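Local coordinates for protein nitroalkane oxidase (Podospora anserina, PDB 3MKH) that oxidises primary and secondary nitroalkanes to aldehydes or ketones with its FAD cofactor, consuming oxygen and releasing nitrite and hydrogen peroxide, at residues D299-G302 / P306-E309. Numbering follows the deposited sequence.
With FAD (flavin-adenine dinucleotide), chain H.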
loop_
_atom_site.group_PDB
_atom_site.type_symbol
_atom_site.label_atom_id
_atom_site.label_comp_id
_atom_site.label_asym_id
_atom_site.label_seq_id
_atom_site.Cartn_x
_atom_site.Cartn_y
_atom_site.Cartn_z
ATOM N N ASP A 299 -9.666 -27.493 3.254
ATOM C CA ASP A 299 -8.453 -27.848 2.502
ATOM C C ASP A 299 -7.168 -27.343 3.185
ATOM O O ASP A 299 -6.843 -26.152 3.119
ATOM C CB ASP A 299 -8.551 -27.305 1.060
ATOM C CG ASP A 299 -7.495 -27.889 0.124
ATOM O OD1 ASP A 299 -6.343 -28.107 0.564
ATOM O OD2 ASP A 299 -7.815 -28.114 -1.066
ATOM N N ASN A 300 -6.434 -28.246 3.834
ATOM C CA ASN A 300 -5.180 -27.859 4.491
ATOM C C ASN A 300 -3.956 -27.861 3.560
ATOM O O ASN A 300 -2.815 -27.715 4.016
ATOM C CB ASN A 300 -4.919 -28.707 5.748
ATOM C CG ASN A 300 -4.692 -30.183 5.432
ATOM O OD1 ASN A 300 -4.785 -31.035 6.323
ATOM N ND2 ASN A 300 -4.384 -30.491 4.171
ATOM N N ARG A 301 -4.206 -28.022 2.261
ATOM C CA ARG A 301 -3.152 -27.949 1.255
ATOM C C ARG A 301 -2.061 -29.001 1.509
ATOM O O ARG A 301 -0.882 -28.766 1.231
ATOM C CB ARG A 301 -2.546 -26.535 1.206
ATOM C CG ARG A 301 -3.481 -25.449 0.656
ATOM C CD ARG A 301 -3.586 -25.488 -0.865
ATOM N NE ARG A 301 -4.521 -26.511 -1.333
ATOM C CZ ARG A 301 -4.524 -27.033 -2.559
ATOM N NH1 ARG A 301 -3.628 -26.643 -3.457
ATOM N NH2 ARG A 301 -5.427 -27.949 -2.893
ATOM N N GLY A 302 -2.468 -30.153 2.046
ATOM C CA GLY A 302 -1.559 -31.256 2.322
ATOM C C GLY A 302 -0.680 -31.052 3.547
ATOM O O GLY A 302 0.392 -31.655 3.661
ATOM N N PRO A 306 -4.185 -27.476 9.977
ATOM C CA PRO A 306 -5.206 -26.810 9.157
ATOM C C PRO A 306 -4.628 -25.594 8.438
ATOM O O PRO A 306 -3.680 -24.980 8.941
ATOM C CB PRO A 306 -6.241 -26.357 10.190
ATOM C CG PRO A 306 -6.066 -27.299 11.337
ATOM C CD PRO A 306 -4.609 -27.625 11.381
ATOM N N LEU A 307 -5.182 -25.248 7.283
ATOM C CA LEU A 307 -4.673 -24.111 6.527
ATOM C C LEU A 307 -4.736 -22.821 7.360
ATOM O O LEU A 307 -3.851 -21.975 7.269
ATOM C CB LEU A 307 -5.388 -23.967 5.172
ATOM C CG LEU A 307 -4.778 -22.946 4.195
ATOM C CD1 LEU A 307 -3.319 -23.282 3.899
ATOM C CD2 LEU A 307 -5.572 -22.844 2.898
ATOM N N LEU A 308 -5.754 -22.682 8.203
ATOM C CA LEU A 308 -5.854 -21.486 9.042
ATOM C C LEU A 308 -4.754 -21.386 10.105
ATOM O O LEU A 308 -4.567 -20.328 10.710
ATOM C CB LEU A 308 -7.245 -21.343 9.674
ATOM C CG LEU A 308 -8.279 -20.533 8.880
ATOM C CD1 LEU A 308 -9.632 -20.565 9.570
ATOM C CD2 LEU A 308 -7.809 -19.094 8.657
ATOM N N GLU A 309 -4.001 -22.463 10.319
ATOM C CA GLU A 309 -2.917 -22.384 11.291
ATOM C C GLU A 309 -1.633 -21.767 10.755
ATOM O O GLU A 309 -0.719 -21.462 11.525
ATOM C CB GLU A 309 -2.670 -23.724 11.983
ATOM C CG GLU A 309 -3.594 -23.924 13.182
ATOM C CD GLU A 309 -3.335 -25.217 13.926
ATOM O OE1 GLU A 309 -2.157 -25.488 14.265
ATOM O OE2 GLU A 309 -4.316 -25.953 14.174
HETATM P PA FAD H . -0.272 -24.709 -2.461
HETATM O O1A FAD H . 0.184 -25.915 -1.774
HETATM O O2A FAD H . -1.335 -24.831 -3.463
HETATM O O5B FAD H . -0.692 -23.616 -1.332
HETATM C C5B FAD H . -1.718 -22.643 -1.588
HETATM C C4B FAD H . -1.825 -21.552 -0.498
HETATM O O4B FAD H . -1.946 -22.179 0.797
HETATM C C3B FAD H . -0.565 -20.694 -0.433
HETATM O O3B FAD H . -0.701 -19.555 -1.287
HETATM C C2B FAD H . -0.513 -20.258 1.031
HETATM O O2B FAD H . -1.279 -19.075 1.229
HETATM C C1B FAD H . -1.183 -21.409 1.784
HETATM N N9A FAD H . -0.154 -22.257 2.468
HETATM C C8A FAD H . 0.011 -23.567 2.308
HETATM N N7A FAD H . 1.013 -23.986 3.076
HETATM C C5A FAD H . 1.491 -22.942 3.739
HETATM C C6A FAD H . 2.515 -22.775 4.668
HETATM N N6A FAD H . 3.267 -23.799 5.075
HETATM N N1A FAD H . 2.740 -21.551 5.154
HETATM C C2A FAD H . 2.006 -20.522 4.766
HETATM N N3A FAD H . 1.027 -20.649 3.884
HETATM C C4A FAD H . 0.748 -21.843 3.352
HETATM N N1 FAD H . 3.661 -26.747 -11.429
HETATM C C2 FAD H . 4.650 -27.628 -11.856
HETATM O O2 FAD H . 4.934 -28.594 -11.160
HETATM N N3 FAD H . 5.309 -27.412 -13.067
HETATM C C4 FAD H . 4.976 -26.314 -13.856
HETATM O O4 FAD H . 5.555 -26.128 -14.923
HETATM C C4X FAD H . 3.989 -25.435 -13.428
HETATM N N5 FAD H . 3.643 -24.327 -14.205
HETATM C C5X FAD H . 2.430 -23.683 -13.955
HETATM C C6 FAD H . 1.887 -22.829 -14.905
HETATM C C7 FAD H . 0.682 -22.190 -14.656
HETATM C C7M FAD H . 0.081 -21.251 -15.698
HETATM C C8 FAD H . 0.027 -22.403 -13.454
HETATM C C8M FAD H . -1.302 -21.703 -13.176
HETATM C C9 FAD H . 0.572 -23.257 -12.503
HETATM C C9A FAD H . 1.778 -23.897 -12.751
HETATM N N10 FAD H . 2.341 -24.763 -11.806
HETATM C C10 FAD H . 3.334 -25.651 -12.220
HETATM C "C1'" FAD H . 1.900 -24.750 -10.391
HETATM C "C2'" FAD H . 2.545 -23.589 -9.634
HETATM O "O2'" FAD H . 3.962 -23.721 -9.679
HETATM C "C3'" FAD H . 2.058 -23.480 -8.175
HETATM O "O3'" FAD H . 2.718 -22.385 -7.543
HETATM C "C4'" FAD H . 2.309 -24.740 -7.344
HETATM O "O4'" FAD H . 1.301 -25.702 -7.609
HETATM C "C5'" FAD H . 2.258 -24.399 -5.856
HETATM O "O5'" FAD H . 1.070 -23.664 -5.548
HETATM P P FAD H . 0.940 -22.847 -4.181
HETATM O O1P FAD H . 2.141 -22.002 -4.029
HETATM O O2P FAD H . -0.392 -22.233 -4.136
HETATM O O3P FAD H . 1.008 -24.031 -3.112
#
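L307 points its side chain at the turn formed by 299-302, and its contacts there are all van der Waals. CB lies 3.3 Å from the backbone O of D299, and CD1 packs 3.9 Å from CG of R301. With CG anti to the backbone N (chi1 -170°), the branch is carried in between the turn and the cofactor; chi2 (58°) then sets CD2 near D299 O and CD1 against C1B of the FAD adenosine ribose at 3.5 Å. Alongside, CB of N300 rests 3.9 Å from CA of P306.

R301 runs past the ribose-phosphate link, bent at chi2 and chi3, its CD 3.5 Å from FAD O5B. The bends present different edges of the guanidinium to two anions. NH1 donates to FAD O2A (2.9 Å, 156°) near the guanidinium plane. NE and NH2 grip the D299 carboxylate side-on, NH2 meeting OD2 on its syn side at 3.0 Å and NE approaching OD1 from above the carboxylate plane. OD1 also accepts the backbone N of R301 (2.7 Å), closing an Asx turn just beyond helix 262-298. NH2 has a further acceptor, P137 O of the second subunit, which also contributes S135 to this FAD site.

Chemically, the side-on carboxylate, together with O2A and P137 O, restrains the guanidinium's rotation, so D299 probably acts as a second-shell residue orienting the arginine that binds the FAD pyrophosphate; the positive charge, flanked by carboxylate and phosphate, is probably well stabilised.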